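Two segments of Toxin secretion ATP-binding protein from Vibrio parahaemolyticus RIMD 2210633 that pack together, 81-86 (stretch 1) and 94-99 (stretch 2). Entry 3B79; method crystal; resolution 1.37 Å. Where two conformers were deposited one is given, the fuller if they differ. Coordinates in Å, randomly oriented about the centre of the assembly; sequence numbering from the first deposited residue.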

# COMPACT_ATOMS: atom_id res chain seq x y z
N SER A 81 -0.51 7.18 0.87
CA SER A 81 -0.47 5.74 1.20
C SER A 81 0.97 5.28 1.07
O SER A 81 1.79 5.91 0.38
CB SER A 81 -1.33 4.92 0.25
OG SER A 81 -0.74 4.87 -1.04
N CYS A 82 1.24 4.16 1.69
CA CYS A 82 2.53 3.51 1.48
C CYS A 82 2.37 2.00 1.65
O CYS A 82 1.34 1.52 2.14
CB CYS A 82 3.65 4.03 2.39
SG CYS A 82 3.41 3.66 4.16
N VAL A 83 3.39 1.27 1.22
CA VAL A 83 3.47 -0.14 1.57
C VAL A 83 4.17 -0.24 2.92
O VAL A 83 5.19 0.43 3.14
CB VAL A 83 4.28 -0.95 0.53
CG1 VAL A 83 4.30 -2.43 0.86
CG2 VAL A 83 3.67 -0.73 -0.86
N LEU A 84 3.66 -1.09 3.81
CA LEU A 84 4.38 -1.48 5.01
C LEU A 84 5.02 -2.83 4.72
O LEU A 84 4.32 -3.84 4.50
CB LEU A 84 3.42 -1.63 6.22
CG LEU A 84 4.13 -2.04 7.51
CD1 LEU A 84 5.21 -1.02 7.94
CD2 LEU A 84 3.07 -2.20 8.66
N ASN A 85 6.36 -2.85 4.73
CA ASN A 85 7.10 -4.08 4.44
C ASN A 85 7.48 -4.83 5.72
O ASN A 85 7.43 -6.07 5.74
CB ASN A 85 8.38 -3.72 3.68
CG ASN A 85 8.09 -2.98 2.35
OD1 ASN A 85 7.93 -3.62 1.29
ND2 ASN A 85 8.08 -1.71 2.37
N SER A 86 7.82 -4.11 6.79
CA SER A 86 8.18 -4.72 8.08
C SER A 86 8.23 -3.65 9.15
O SER A 86 8.33 -2.47 8.84
CB SER A 86 9.52 -5.47 8.02
OG SER A 86 10.60 -4.59 7.82
N ALA A 94 10.48 1.29 10.82
CA ALA A 94 9.59 0.60 9.90
C ALA A 94 10.23 0.61 8.54
O ALA A 94 10.87 1.60 8.16
CB ALA A 94 8.19 1.30 9.83
N GLU A 95 10.04 -0.47 7.79
CA GLU A 95 10.44 -0.49 6.41
C GLU A 95 9.18 -0.29 5.58
O GLU A 95 8.18 -1.02 5.77
CB GLU A 95 11.12 -1.80 6.03
CG GLU A 95 12.02 -1.73 4.83
CD GLU A 95 13.39 -1.14 5.13
OE1 GLU A 95 14.11 -0.82 4.16
OE2 GLU A 95 13.73 -0.93 6.30
N VAL A 96 9.21 0.75 4.75
CA VAL A 96 8.06 1.15 3.95
C VAL A 96 8.47 1.40 2.51
O VAL A 96 9.65 1.67 2.23
CB VAL A 96 7.38 2.45 4.51
CG1 VAL A 96 6.77 2.17 5.87
CG2 VAL A 96 8.39 3.59 4.56
N THR A 97 7.52 1.33 1.58
CA THR A 97 7.80 1.70 0.20
C THR A 97 6.86 2.84 -0.10
O THR A 97 5.64 2.70 0.00
CB THR A 97 7.60 0.51 -0.75
OG1 THR A 97 8.34 -0.61 -0.26
CG2 THR A 97 8.10 0.79 -2.15
N THR A 98 7.43 3.99 -0.46
CA THR A 98 6.65 5.21 -0.59
C THR A 98 6.63 5.69 -2.03
O THR A 98 7.39 5.22 -2.88
CB THR A 98 7.21 6.33 0.29
OG1 THR A 98 8.50 6.73 -0.23
CG2 THR A 98 7.37 5.85 1.75
N LEU A 99 5.78 6.70 -2.32
CA LEU A 99 5.79 7.23 -3.66
C LEU A 99 7.18 7.77 -4.05
O LEU A 99 7.62 7.59 -5.20
CB LEU A 99 4.76 8.35 -3.74
CG LEU A 99 4.39 8.83 -5.13
CD1 LEU A 99 3.85 7.71 -6.01
CD2 LEU A 99 3.32 9.95 -5.02
O HOH W 1 3.90 7.51 -0.36

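The contact is an antiparallel strand pair interrupted by a classic bulge, and the bulge sets the position of one key side chain, Asn85. At the regular end, Val83 and Thr97 form a hydrogen-bonded pair: Val83 N donates to Thr97 O and Thr97 N to Val83 O, both at 2.9 Å. Leu84 faces Val96 in the next, non-hydrogen-bonded pair, where Val96 CA also lies 3.1 Å from Val83 O in a CA-H...O contact. Then the register slips by one. Glu95 O accepts from two successive amides, Asn85 N at 2.8 Å and Ser86 N at 3.3 Å, while Glu95 N returns a bond to Ser86 O at 2.8 Å.

Asn85 is the extra residue. Its phi/psi of -95/-37 leaves the extended region, and its CA-to-CB bond points toward the partner strand instead of to a face of the sheet. With chi1 m (-59°) and chi2 near -90°, the amide reaches Thr97: Asn85 ND2 donates to Thr97 OG1 at 2.9 Å and makes a weak second bond to Glu95 O at 3.5 Å. Thr97, at chi1 -52° (m), holds its hydroxyl where that donor arrives. The side chain of the bulge residue thus ties back to the regular pair, whose CB atoms, Val83 CB and Thr97 CB, sit 3.8 Å apart.

On the face shared by Leu84 and Val96 the chemistry is apolar. Leu84, chi1 t and chi2 p, brings CD1 to 4.1 Å from Val96 CG1 and 4.2 Å from Ala94 CB. Val96, chi1 m, also places CG1 4.1 Å from Cys82 SG, so one methyl meets both neighbours. On the face of Val83 and Thr97, Glu95 packs its CB 3.4 Å from Ser86 OG, with Ser86 at chi1 p, but the end of the Glu95 side chain leads away, and OE2 is hydrogen-bonded elsewhere in the structure. Beyond the paired residues, a water bridges Ser81 O (2.7 Å) and Leu99 N (2.8 Å).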